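Local coordinates for methylated RNA-binding protein 1 (PDB 4RCM), which recognises and binds N6-methyladenosine-containing RNA through its YTH domain, the part in this chain, and lowers PHO4 mRNA stability by binding its 3'-UTR, at residues 28-32 with 90-94; 61-65 with 102-107; 17-21 with 47-51; 116-120 with 146-150; 70-75 with 109-114. All coordinates share one frame. Where two conformers were deposited one is given. Numbering follows the deposited sequence.

Contact 1 of 5, residues 28-32 with 90-94; sequences HVKRS and SIWED. With nucleotides of chain C.
Helix 28-32 (phi/psi near -60/-40) faces 90-94, where a 3-10 turn at S90-I91 opens into an extended loop (W92 -89/125, E93 -59/137). H28 CA lies 6.8 Å from W92 CA, R31 CA 7.1 Å from I91 CA. Both ring nitrogens of H28 (chi1 m) are satisfied: ND1 donates to N1 of the N6-methyladenosine of chain C at 2.8 Å, and NE2 accepts a weak bond from E93 N at 3.2 Å. R31 extends (m, t, t), its NH2 reaching I91 O at a very short 2.3 Å; NH1 and NH2 each lie 3.2 Å from E93 OE1 in a salt bridge. The setting is the aromatic cage by which YTH domains read the methyl mark. The base's methyl carbon C9 sits over one face of W92 (chi1 -48°, chi2 132°), 3.3 Å from CD2, while W38 meets this indole edge-to-face. W92 CE3 packs over the H28 ring, 3.6 Å from ND1. S32 OG bonds to I37 and W106, and S32 CB is 4.4 Å from W92 CH2.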
# COMPACT_ATOMS: atom_id res chain seq x y z
N HIS A 28 -7.09 9.11 -6.80
CA HIS A 28 -6.45 7.90 -7.29
C HIS A 28 -6.51 6.72 -6.32
O HIS A 28 -6.62 5.62 -6.77
CB HIS A 28 -4.98 8.12 -7.71
CG HIS A 28 -4.84 8.79 -9.04
ND1 HIS A 28 -3.68 8.73 -9.78
CD2 HIS A 28 -5.73 9.47 -9.78
CE1 HIS A 28 -3.85 9.38 -10.91
NE2 HIS A 28 -5.09 9.84 -10.93
N VAL A 29 -6.44 6.95 -5.00
CA VAL A 29 -6.62 5.85 -4.06
C VAL A 29 -8.04 5.20 -4.19
O VAL A 29 -8.20 3.94 -4.20
CB VAL A 29 -6.45 6.33 -2.59
CG1 VAL A 29 -6.81 5.20 -1.65
CG2 VAL A 29 -5.03 6.82 -2.34
N LYS A 30 -9.05 6.05 -4.19
CA LYS A 30 -10.42 5.59 -4.33
C LYS A 30 -10.64 4.78 -5.59
O LYS A 30 -11.27 3.69 -5.55
CB LYS A 30 -11.37 6.75 -4.31
CG LYS A 30 -11.52 7.38 -2.95
CD LYS A 30 -12.37 8.62 -3.07
CE LYS A 30 -12.39 9.44 -1.78
NZ LYS A 30 -13.69 9.51 -1.09
N ARG A 31 -10.11 5.30 -6.70
CA ARG A 31 -10.19 4.63 -7.96
C ARG A 31 -9.49 3.31 -7.98
O ARG A 31 -9.95 2.41 -8.67
CB ARG A 31 -9.64 5.49 -9.08
CG ARG A 31 -10.59 6.61 -9.42
CD ARG A 31 -10.22 7.25 -10.73
NE ARG A 31 -10.95 8.51 -10.90
CZ ARG A 31 -10.63 9.46 -11.78
NH1 ARG A 31 -11.36 10.56 -11.83
NH2 ARG A 31 -9.58 9.32 -12.59
N SER A 32 -8.36 3.21 -7.27
CA SER A 32 -7.68 1.94 -7.05
C SER A 32 -8.58 0.98 -6.29
O SER A 32 -8.66 -0.19 -6.58
CB SER A 32 -6.38 2.13 -6.26
OG SER A 32 -5.62 0.91 -6.10
N SER A 90 -6.70 4.27 -18.08
CA SER A 90 -7.35 5.54 -18.40
C SER A 90 -7.97 6.17 -17.16
O SER A 90 -8.22 7.36 -17.17
CB SER A 90 -8.44 5.38 -19.50
OG SER A 90 -9.71 5.03 -18.93
N ILE A 91 -8.18 5.40 -16.08
CA ILE A 91 -8.72 5.93 -14.81
C ILE A 91 -7.75 6.90 -14.12
O ILE A 91 -8.11 7.60 -13.14
CB ILE A 91 -9.08 4.79 -13.83
CG1 ILE A 91 -7.84 3.94 -13.49
CG2 ILE A 91 -10.17 3.89 -14.41
CD1 ILE A 91 -8.12 2.78 -12.52
N TRP A 92 -6.50 6.90 -14.56
CA TRP A 92 -5.51 7.83 -14.00
C TRP A 92 -5.53 9.16 -14.78
O TRP A 92 -5.38 9.17 -16.00
CB TRP A 92 -4.07 7.25 -14.03
CG TRP A 92 -3.91 5.78 -13.49
CD1 TRP A 92 -3.25 4.77 -14.10
CD2 TRP A 92 -4.43 5.25 -12.29
NE1 TRP A 92 -3.34 3.61 -13.36
CE2 TRP A 92 -4.05 3.88 -12.23
CE3 TRP A 92 -5.19 5.78 -11.24
CZ2 TRP A 92 -4.39 3.06 -11.19
CZ3 TRP A 92 -5.54 4.94 -10.21
CH2 TRP A 92 -5.14 3.61 -10.19
N GLU A 93 -5.73 10.25 -14.06
CA GLU A 93 -5.39 11.60 -14.53
C GLU A 93 -3.89 11.64 -14.86
O GLU A 93 -3.05 11.12 -14.10
CB GLU A 93 -5.70 12.65 -13.45
CG GLU A 93 -7.12 12.62 -12.85
CD GLU A 93 -8.25 12.88 -13.86
OE1 GLU A 93 -9.38 12.32 -13.69
OE2 GLU A 93 -8.02 13.66 -14.83
N ASP A 94 -3.55 12.27 -15.98
CA ASP A 94 -2.16 12.37 -16.46
C ASP A 94 -1.51 10.99 -16.60
O ASP A 94 -0.40 10.77 -16.12
CB ASP A 94 -1.32 13.25 -15.53
C2 6MZ C 3 -0.73 9.38 -8.23
C4 6MZ C 3 1.50 8.65 -7.92
C5 6MZ C 3 1.19 7.39 -8.60
N9 6MZ C 3 2.79 8.57 -7.55
N3 6MZ C 3 0.51 9.60 -7.76
N1 6MZ C 3 -1.07 8.25 -8.88
C6 6MZ C 3 -0.21 7.24 -9.10
N6 6MZ C 3 -0.55 6.12 -9.78
C9 6MZ C 3 -1.82 5.99 -10.47
N7 6MZ C 3 2.33 6.64 -8.63
C8 6MZ C 3 3.30 7.39 -7.99
O5' 6MZ C 3 7.78 10.74 -8.73
C5' 6MZ C 3 6.40 10.33 -8.90
C4' 6MZ C 3 5.57 10.66 -7.66
O4' 6MZ C 3 4.16 10.46 -7.92
C1' 6MZ C 3 3.51 9.72 -6.86
C2' 6MZ C 3 4.63 9.47 -5.83
O2' 6MZ C 3 4.61 10.46 -4.76
C3' 6MZ C 3 5.95 9.81 -6.43
O3' 6MZ C 3 6.66 10.51 -5.37

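Contact 2 of 5, residues 61-65 with 102-107; sequences VFLFF and FKVRWV
This is a buried, wholly apolar contact between two strands that are not neighbours in the central mixed sheet of the YTH domain: strand 72-79 lies between them and is antiparallel to both. Such side-chain contact over an intervening strand reflects the strong twist and curl of the sheet, consistent with the barrel-like core of this fold. Segments 61-65 and 102-107 have extended backbone angles except at V107 (-84/-35). Their axes approach to 8.9 Å at a signed crossing angle of -68°, and L63 CA and V104 CA are the closest alpha carbons at 9.0 Å. L63 (m, t) points toward the other strand, placing CD1 4.2 Å from F102 CE1 and 4.3 Å from V104 CG1; F102 is in the p rotamer, and L48 of helix 42-53 touches both L63 and F102. F62 (m) offers its ring edge to V107, CE2 to CG2 3.8 Å. F65 and W106, both m, form an oblique aromatic pair with centroids 4.5 Å apart and planes at 38°. The indole NE1 is bonded to S32, while its far corner, CH2, lies over one face of the F65 ring, 3.4 Å from CG.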
# COMPACT_ATOMS: atom_id res chain seq x y z
N VAL A 61 3.23 -9.78 -1.49
CA VAL A 61 3.60 -8.34 -1.49
C VAL A 61 2.41 -7.50 -1.00
O VAL A 61 1.28 -7.59 -1.55
CB VAL A 61 4.04 -7.83 -2.86
CG1 VAL A 61 4.19 -6.32 -2.91
CG2 VAL A 61 5.37 -8.45 -3.23
N PHE A 62 2.66 -6.73 0.06
CA PHE A 62 1.70 -5.74 0.55
C PHE A 62 2.20 -4.31 0.36
O PHE A 62 3.44 -4.04 0.41
CB PHE A 62 1.39 -5.97 2.01
CG PHE A 62 0.53 -7.17 2.22
CD1 PHE A 62 1.10 -8.42 2.26
CD2 PHE A 62 -0.83 -7.03 2.28
CE1 PHE A 62 0.31 -9.53 2.44
CE2 PHE A 62 -1.64 -8.13 2.44
CZ PHE A 62 -1.07 -9.39 2.51
N LEU A 63 1.22 -3.41 0.18
CA LEU A 63 1.43 -1.99 -0.12
C LEU A 63 0.74 -1.15 0.89
O LEU A 63 -0.48 -1.25 0.98
CB LEU A 63 0.81 -1.66 -1.42
CG LEU A 63 1.32 -2.63 -2.52
CD1 LEU A 63 0.65 -2.29 -3.80
CD2 LEU A 63 2.80 -2.51 -2.67
N PHE A 64 1.50 -0.37 1.64
CA PHE A 64 0.88 0.62 2.53
C PHE A 64 0.60 1.89 1.71
O PHE A 64 1.53 2.64 1.34
CB PHE A 64 1.81 0.96 3.69
CG PHE A 64 2.15 -0.21 4.58
CD1 PHE A 64 1.20 -0.78 5.41
CD2 PHE A 64 3.45 -0.72 4.62
CE1 PHE A 64 1.53 -1.82 6.28
CE2 PHE A 64 3.76 -1.79 5.48
CZ PHE A 64 2.80 -2.32 6.30
N PHE A 65 -0.66 2.13 1.41
CA PHE A 65 -1.05 3.38 0.73
C PHE A 65 -1.06 4.65 1.57
O PHE A 65 -1.77 4.78 2.58
CB PHE A 65 -2.38 3.19 0.09
CG PHE A 65 -2.30 2.55 -1.24
CD1 PHE A 65 -2.16 1.17 -1.38
CD2 PHE A 65 -2.37 3.33 -2.37
CE1 PHE A 65 -2.09 0.59 -2.67
CE2 PHE A 65 -2.33 2.76 -3.63
CZ PHE A 65 -2.15 1.40 -3.77
N PHE A 102 -0.91 -3.04 -12.48
CA PHE A 102 -0.95 -4.39 -11.97
C PHE A 102 -2.17 -4.52 -11.05
O PHE A 102 -2.67 -3.51 -10.55
CB PHE A 102 0.37 -4.78 -11.28
CG PHE A 102 0.76 -3.88 -10.15
CD1 PHE A 102 0.20 -4.05 -8.90
CD2 PHE A 102 1.65 -2.85 -10.36
CE1 PHE A 102 0.54 -3.20 -7.85
CE2 PHE A 102 2.01 -2.01 -9.32
CZ PHE A 102 1.44 -2.17 -8.06
N LYS A 103 -2.63 -5.75 -10.78
CA LYS A 103 -3.85 -5.92 -9.93
C LYS A 103 -3.52 -5.83 -8.46
O LYS A 103 -2.45 -6.29 -8.00
CB LYS A 103 -4.52 -7.23 -10.23
CG LYS A 103 -5.01 -7.36 -11.67
CD LYS A 103 -5.35 -8.80 -12.02
CE LYS A 103 -5.79 -8.91 -13.47
NZ LYS A 103 -6.57 -10.16 -13.71
N VAL A 104 -4.48 -5.26 -7.70
CA VAL A 104 -4.37 -5.17 -6.26
C VAL A 104 -5.70 -5.55 -5.64
O VAL A 104 -6.73 -5.38 -6.27
CB VAL A 104 -3.94 -3.75 -5.74
CG1 VAL A 104 -2.60 -3.38 -6.38
CG2 VAL A 104 -5.00 -2.70 -6.01
N ARG A 105 -5.65 -6.05 -4.42
CA ARG A 105 -6.85 -6.25 -3.63
C ARG A 105 -6.71 -5.54 -2.26
O ARG A 105 -5.81 -5.82 -1.48
CB ARG A 105 -7.14 -7.73 -3.45
CG ARG A 105 -7.30 -8.53 -4.77
CD ARG A 105 -8.71 -8.41 -5.45
NE ARG A 105 -8.85 -9.09 -6.79
CZ ARG A 105 -8.59 -8.53 -7.99
NH1 ARG A 105 -8.09 -7.27 -8.14
NH2 ARG A 105 -8.81 -9.25 -9.10
N TRP A 106 -7.60 -4.64 -2.00
CA TRP A 106 -7.52 -3.80 -0.80
C TRP A 106 -7.96 -4.70 0.33
O TRP A 106 -9.12 -5.11 0.37
CB TRP A 106 -8.40 -2.57 -0.99
CG TRP A 106 -7.70 -1.50 -1.78
CD1 TRP A 106 -7.43 -1.50 -3.13
CD2 TRP A 106 -7.03 -0.36 -1.25
NE1 TRP A 106 -6.71 -0.39 -3.46
CE2 TRP A 106 -6.45 0.33 -2.32
CE3 TRP A 106 -6.88 0.16 0.03
CZ2 TRP A 106 -5.75 1.52 -2.15
CZ3 TRP A 106 -6.18 1.35 0.19
CH2 TRP A 106 -5.62 2.00 -0.90
N VAL A 107 -7.03 -5.11 1.17
CA VAL A 107 -7.34 -6.00 2.32
C VAL A 107 -7.83 -5.20 3.53
O VAL A 107 -8.72 -5.66 4.25
CB VAL A 107 -6.15 -6.93 2.71
CG1 VAL A 107 -5.85 -7.93 1.61
CG2 VAL A 107 -4.87 -6.13 3.01

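Contact 3 of 5, residues 17-21 with 47-51; sequences RFFVI and RLSEA
A helix lies against a strand running almost opposite to it: the axes of strand 17-21 and helix 47-51 make 170° and come within 10.5 Å. R17 CA is 7.6 Å from A51 CA, and F19 CA 8.3 Å from L48 CA. The main projection is the F19 ring (chi1 m, chi2 88°), which enters the hollow between L48 and A51. L48 (m, t) covers one ring face in a CH-pi contact, CD2 3.9 Å from the centroid, and A51 CB lies 3.7 Å from F19 CZ; R47 NH2 approaches the ring edge, 4.2 Å from CE2. I21 (m, m) sets CD1 4.2 Å from L48 CD1. The small A51 also admits the R17 guanidinium, one face of which rests on its CB, 3.6 Å from NH1. Helix 42-53 lies in the long connection between the parallel neighbours 17-23 and 61-67. Water 1 joins R17 NH1 (3.1 Å) to A51 O (2.7 Å), and R17 NH2 salt-bridges E138. The grip is therefore hydrophobic at its centre, with charge and water confined to its margin.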
# COMPACT_ATOMS: atom_id res chain seq x y z
N ARG A 17 6.87 -9.29 1.48
CA ARG A 17 7.56 -8.02 1.28
C ARG A 17 6.58 -6.87 1.38
O ARG A 17 5.42 -7.04 1.03
CB ARG A 17 8.34 -8.07 -0.04
CG ARG A 17 9.55 -8.99 0.11
CD ARG A 17 10.36 -9.15 -1.16
NE ARG A 17 11.16 -7.97 -1.42
CZ ARG A 17 11.98 -7.84 -2.45
NH1 ARG A 17 12.13 -8.82 -3.31
NH2 ARG A 17 12.68 -6.71 -2.61
N PHE A 18 7.03 -5.75 1.97
CA PHE A 18 6.20 -4.57 2.25
C PHE A 18 6.81 -3.34 1.61
O PHE A 18 7.99 -3.06 1.82
CB PHE A 18 6.12 -4.31 3.75
CG PHE A 18 5.48 -5.41 4.53
CD1 PHE A 18 4.12 -5.43 4.73
CD2 PHE A 18 6.25 -6.44 5.08
CE1 PHE A 18 3.52 -6.46 5.41
CE2 PHE A 18 5.65 -7.46 5.80
CZ PHE A 18 4.28 -7.46 5.99
N PHE A 19 5.99 -2.57 0.90
CA PHE A 19 6.41 -1.30 0.32
C PHE A 19 5.41 -0.23 0.60
O PHE A 19 4.20 -0.51 0.70
CB PHE A 19 6.51 -1.40 -1.19
CG PHE A 19 7.45 -2.45 -1.65
CD1 PHE A 19 7.00 -3.75 -1.84
CD2 PHE A 19 8.78 -2.16 -1.89
CE1 PHE A 19 7.85 -4.75 -2.25
CE2 PHE A 19 9.63 -3.14 -2.32
CZ PHE A 19 9.18 -4.43 -2.50
N VAL A 20 5.88 1.01 0.70
CA VAL A 20 5.00 2.16 0.80
C VAL A 20 4.59 2.58 -0.61
O VAL A 20 5.40 2.51 -1.53
CB VAL A 20 5.64 3.35 1.55
CG1 VAL A 20 4.90 4.65 1.31
CG2 VAL A 20 5.68 3.05 3.03
N ILE A 21 3.34 3.06 -0.75
CA ILE A 21 2.84 3.68 -2.02
C ILE A 21 2.48 5.11 -1.65
O ILE A 21 1.74 5.33 -0.67
CB ILE A 21 1.60 2.97 -2.63
CG1 ILE A 21 1.92 1.53 -3.04
CG2 ILE A 21 1.07 3.71 -3.87
CD1 ILE A 21 2.92 1.37 -4.16
N ARG A 47 10.65 -1.95 -9.67
CA ARG A 47 10.94 -2.43 -8.34
C ARG A 47 9.87 -3.43 -7.81
O ARG A 47 10.20 -4.50 -7.37
CB ARG A 47 11.07 -1.25 -7.37
CG ARG A 47 12.30 -0.36 -7.60
CD ARG A 47 12.41 0.62 -6.44
NE ARG A 47 12.64 -0.14 -5.22
CZ ARG A 47 12.53 0.34 -4.00
NH1 ARG A 47 12.20 1.61 -3.80
NH2 ARG A 47 12.75 -0.44 -2.97
N LEU A 48 8.58 -3.07 -7.89
CA LEU A 48 7.51 -3.91 -7.43
C LEU A 48 7.39 -5.21 -8.22
O LEU A 48 7.18 -6.27 -7.65
CB LEU A 48 6.19 -3.16 -7.53
CG LEU A 48 6.07 -1.96 -6.58
CD1 LEU A 48 4.79 -1.23 -6.87
CD2 LEU A 48 6.12 -2.42 -5.13
N SER A 49 7.52 -5.12 -9.52
CA SER A 49 7.47 -6.28 -10.38
C SER A 49 8.60 -7.27 -10.09
O SER A 49 8.39 -8.46 -10.09
CB SER A 49 7.52 -5.82 -11.85
OG SER A 49 7.70 -6.90 -12.75
N GLU A 50 9.80 -6.78 -9.85
CA GLU A 50 10.92 -7.67 -9.55
C GLU A 50 10.68 -8.37 -8.22
O GLU A 50 10.93 -9.54 -8.09
CB GLU A 50 12.26 -6.90 -9.55
CG GLU A 50 12.58 -6.17 -10.85
N ALA A 51 10.18 -7.66 -7.23
CA ALA A 51 9.79 -8.29 -5.98
C ALA A 51 8.71 -9.37 -6.15
O ALA A 51 8.79 -10.44 -5.54
CB ALA A 51 9.31 -7.23 -4.99
O HOH W 1 10.41 -11.34 -3.58

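Contact 4 of 5, residues 116-120 with 146-150; sequences SLKRF and SIINL
Helix 146-150 packs against a compact turn that follows strand 102-112. In 116-120, a weakly bonded helical stretch at S116-L117 runs into a type I beta turn from L117 to F120, closed by a weak bond from F120 N to L117 O at 3.3 Å. L117 CA lies 8.0 Å from I147 CA, and S116 CA 9.1 Å from L150 CA. Along the helix, S146 (chi1 p) comes first: its OG is 3.2 Å from F120 CE1, but the hydroxyl's hydrogen-bond partner is I143 O, one turn earlier. I147 (m, t) points toward the turn and touches both L117 and F120. Its CG1 sits over the F120 ring in a CH-pi contact, 3.7 Å from the centroid and only 4° off the normal, while its CG2 meets L117 CD2 at 3.8 Å. One helical turn after S146, whose O accepts L150 N at 3.2 Å, L150 (t, p) brings CD2 to 4.2 Å from L117 CD2, 4.5 Å from F120 CE2 and 4.0 Å from S116 O. Opposite these residues, F120 (m) and L117 (m, t) form the receiving surface. L117 also touches F73 and I112, so the turn and helix 141-151 cover one flank of the central sheet, about 15 Å from the bound RNA at the nearest atoms. With no polar bond between the segments, the fit depends on interlocking aliphatic and aromatic shapes.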
# COMPACT_ATOMS: atom_id res chain seq x y z
N SER A 116 0.69 8.20 15.50
CA SER A 116 1.04 6.84 15.94
C SER A 116 1.87 6.00 14.91
O SER A 116 2.26 4.88 15.22
CB SER A 116 -0.22 6.09 16.42
OG SER A 116 -1.39 6.66 15.87
N LEU A 117 2.16 6.53 13.72
CA LEU A 117 3.14 5.88 12.79
C LEU A 117 4.58 6.42 12.84
O LEU A 117 5.50 5.85 12.19
CB LEU A 117 2.64 5.98 11.34
CG LEU A 117 1.56 5.04 10.85
CD1 LEU A 117 1.17 5.47 9.43
CD2 LEU A 117 1.98 3.57 10.90
N LYS A 118 4.80 7.52 13.56
CA LYS A 118 6.14 8.13 13.64
C LYS A 118 7.17 7.25 14.34
O LYS A 118 8.37 7.28 14.00
CB LYS A 118 6.08 9.49 14.34
CG LYS A 118 5.62 10.62 13.43
CD LYS A 118 5.14 11.82 14.24
CE LYS A 118 4.84 13.01 13.36
NZ LYS A 118 4.60 14.20 14.22
N ARG A 119 6.69 6.45 15.29
CA ARG A 119 7.49 5.43 15.99
C ARG A 119 8.32 4.51 15.11
O ARG A 119 9.35 4.02 15.56
CB ARG A 119 6.57 4.55 16.84
N PHE A 120 7.86 4.22 13.88
CA PHE A 120 8.52 3.23 13.01
C PHE A 120 9.62 3.77 12.14
O PHE A 120 9.36 4.52 11.19
CB PHE A 120 7.50 2.56 12.13
CG PHE A 120 6.43 1.89 12.91
CD1 PHE A 120 6.63 0.60 13.38
CD2 PHE A 120 5.28 2.55 13.22
CE1 PHE A 120 5.66 -0.02 14.13
CE2 PHE A 120 4.29 1.94 13.97
CZ PHE A 120 4.47 0.65 14.42
N SER A 146 4.33 -5.46 12.21
CA SER A 146 3.85 -4.66 13.36
C SER A 146 2.89 -3.54 12.89
O SER A 146 1.91 -3.24 13.56
CB SER A 146 5.02 -4.09 14.17
OG SER A 146 5.69 -3.10 13.44
N ILE A 147 3.15 -2.94 11.72
CA ILE A 147 2.22 -1.94 11.19
C ILE A 147 0.87 -2.58 10.77
O ILE A 147 -0.19 -2.02 11.05
CB ILE A 147 2.84 -1.04 10.10
CG1 ILE A 147 4.05 -0.27 10.66
CG2 ILE A 147 1.84 0.03 9.67
CD1 ILE A 147 5.05 0.17 9.61
N ILE A 148 0.89 -3.74 10.13
CA ILE A 148 -0.37 -4.45 9.82
C ILE A 148 -1.18 -4.62 11.09
O ILE A 148 -2.39 -4.40 11.07
CB ILE A 148 -0.15 -5.82 9.16
CG1 ILE A 148 0.45 -5.64 7.78
CG2 ILE A 148 -1.45 -6.58 9.02
CD1 ILE A 148 -0.50 -4.98 6.77
N ASN A 149 -0.51 -4.96 12.20
CA ASN A 149 -1.23 -5.26 13.45
C ASN A 149 -1.90 -4.04 14.04
O ASN A 149 -2.99 -4.14 14.66
CB ASN A 149 -0.32 -5.93 14.49
CG ASN A 149 -0.02 -7.39 14.17
OD1 ASN A 149 -0.85 -8.11 13.56
ND2 ASN A 149 1.17 -7.83 14.52
N LEU A 150 -1.28 -2.88 13.83
CA LEU A 150 -1.92 -1.61 14.22
C LEU A 150 -3.12 -1.36 13.31
O LEU A 150 -4.18 -0.95 13.77
CB LEU A 150 -0.89 -0.47 14.18
CG LEU A 150 -1.26 0.93 14.60
CD1 LEU A 150 -1.50 1.04 16.11
CD2 LEU A 150 -0.19 1.94 14.16

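Contact 5 of 5, residues 70-75 with 109-114; sequences SGRFCG and VRDINN
R72 and D111 form a salt bridge: R72 NE donates to D111 OD1 at 3.0 Å and more weakly to OD2 at 2.7 Å, and R72 NH1 makes a weak bond to OD2 at 2.8 Å. Where 70-75 begins and 109-114 ends, N114 ND2 donates to G71 O at a very short 2.4 Å. G71 has a positive phi (66/27), and a CB there would clash with N114 OD1. Water 2 donates to both C74 O (2.8 Å) and D111 OD1 (2.9 Å). The backbone arrangement is a pair of neighbouring antiparallel strands in the central sheet, 72-75 beside 109-112, with axes 4.4 Å apart and directions at 155°. I112 N donates to F73 O at 3.2 Å, and R110 N makes a weak bond to C74 O at 3.3 Å. Successive carbonyls of F73 and C74 thus face the same strand, a local irregularity that accompanies the non-extended C74 (-115/2). Next comes G75 (159/-173), a non-hydrogen-bonded pair with V109 at 4.4 Å between CA atoms; a side chain there would press on V109 CA and on the preceding carbonyl. R110 points away, its NE donating to D111 O at 2.9 Å and its guanidinium held by T153, F151 and D155. Among the side chains, C74 CB rests 3.2 Å from D111 OD1, while F73 and I112 turn to the sheet face where F151 of helix 141-151 packs.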
# COMPACT_ATOMS: atom_id res chain seq x y z
N SER A 70 -0.64 15.48 2.79
CA SER A 70 -1.53 15.19 3.93
C SER A 70 -0.84 14.18 4.87
O SER A 70 -1.03 14.21 6.05
CB SER A 70 -2.87 14.59 3.48
OG SER A 70 -2.65 13.39 2.70
N GLY A 71 -0.09 13.25 4.29
CA GLY A 71 0.49 12.14 5.02
C GLY A 71 -0.57 11.20 5.55
O GLY A 71 -0.37 10.54 6.57
N ARG A 72 -1.71 11.15 4.88
CA ARG A 72 -2.75 10.23 5.26
C ARG A 72 -2.32 8.81 4.91
O ARG A 72 -1.99 8.54 3.76
CB ARG A 72 -4.02 10.63 4.56
CG ARG A 72 -5.27 10.42 5.37
CD ARG A 72 -6.46 10.53 4.42
NE ARG A 72 -7.57 9.69 4.81
CZ ARG A 72 -8.82 9.96 4.46
NH1 ARG A 72 -9.81 9.19 4.86
NH2 ARG A 72 -9.07 11.01 3.69
N PHE A 73 -2.28 7.91 5.89
CA PHE A 73 -2.03 6.48 5.59
C PHE A 73 -3.40 5.90 5.59
O PHE A 73 -4.03 5.91 6.63
CB PHE A 73 -1.09 5.78 6.61
CG PHE A 73 0.40 5.91 6.25
CD1 PHE A 73 1.07 7.12 6.41
CD2 PHE A 73 1.11 4.81 5.74
CE1 PHE A 73 2.43 7.23 6.05
CE2 PHE A 73 2.46 4.92 5.40
CZ PHE A 73 3.12 6.13 5.54
N CYS A 74 -3.90 5.46 4.43
CA CYS A 74 -5.33 5.12 4.34
C CYS A 74 -5.76 3.63 4.06
O CYS A 74 -6.96 3.33 3.98
CB CYS A 74 -6.04 6.09 3.44
SG CYS A 74 -5.25 6.44 1.90
N GLY A 75 -4.81 2.71 3.96
CA GLY A 75 -5.15 1.30 4.00
C GLY A 75 -4.05 0.46 3.37
O GLY A 75 -2.98 0.96 3.09
N VAL A 109 -9.03 -1.08 4.89
CA VAL A 109 -9.37 0.28 4.50
C VAL A 109 -9.79 0.99 5.76
O VAL A 109 -10.83 0.67 6.30
CB VAL A 109 -10.54 0.32 3.49
CG1 VAL A 109 -10.93 1.76 3.17
CG2 VAL A 109 -10.17 -0.43 2.23
N ARG A 110 -8.89 1.85 6.26
CA ARG A 110 -9.10 2.65 7.45
C ARG A 110 -7.87 3.53 7.59
O ARG A 110 -6.80 3.20 7.13
CB ARG A 110 -9.29 1.82 8.72
CG ARG A 110 -8.17 0.81 9.05
CD ARG A 110 -7.06 1.29 10.00
NE ARG A 110 -7.53 2.04 11.18
CZ ARG A 110 -7.74 1.55 12.41
NH1 ARG A 110 -7.59 0.25 12.70
NH2 ARG A 110 -8.16 2.36 13.34
N ASP A 111 -8.04 4.66 8.22
CA ASP A 111 -6.89 5.57 8.45
C ASP A 111 -6.13 5.21 9.73
O ASP A 111 -6.70 4.79 10.71
CB ASP A 111 -7.38 7.03 8.55
CG ASP A 111 -7.83 7.60 7.20
OD1 ASP A 111 -7.64 6.99 6.10
OD2 ASP A 111 -8.39 8.72 7.24
N ILE A 112 -4.84 5.37 9.70
CA ILE A 112 -4.05 5.37 10.91
C ILE A 112 -3.49 6.80 11.07
O ILE A 112 -2.93 7.34 10.12
CB ILE A 112 -2.93 4.32 10.82
CG1 ILE A 112 -3.50 2.89 10.91
CG2 ILE A 112 -1.84 4.60 11.85
CD1 ILE A 112 -4.33 2.51 12.13
N ASN A 113 -3.63 7.42 12.24
CA ASN A 113 -3.06 8.77 12.44
C ASN A 113 -1.52 8.78 12.31
O ASN A 113 -0.88 7.89 12.82
CB ASN A 113 -3.47 9.32 13.80
CG ASN A 113 -4.98 9.36 13.98
OD1 ASN A 113 -5.74 9.66 13.05
ND2 ASN A 113 -5.43 9.04 15.19
N ASN A 114 -0.96 9.77 11.61
CA ASN A 114 0.51 9.93 11.51
C ASN A 114 1.18 9.91 12.85
O ASN A 114 2.31 9.39 13.00
CB ASN A 114 0.89 11.25 10.85
CG ASN A 114 0.77 11.21 9.35
OD1 ASN A 114 1.76 11.02 8.62
ND2 ASN A 114 -0.45 11.40 8.86
O HOH W 2 -9.15 4.90 4.88

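In the fold
Contacts 2 and 3 are the buried ones and chiefly apolar, meeting through probable backbone hydrogen bonds of F64 with F19 and I21. Contacts 1, 4 and 5 are only partly buried, yet they differ: contact 4 is apolar, whereas 1 and 5 carry salt bridges and very short hydrogen bonds. Contacts 2 and 5 share strand 102-112, and F65 pairs with C74 and G75 on the intervening strand. Contact 1, alone in touching the modified base, joins the core through S32 and W106. Contact 4 lies on the opposite side of the chain's centre from contact 1, its L117 packing on F73 and I112 of contact 5.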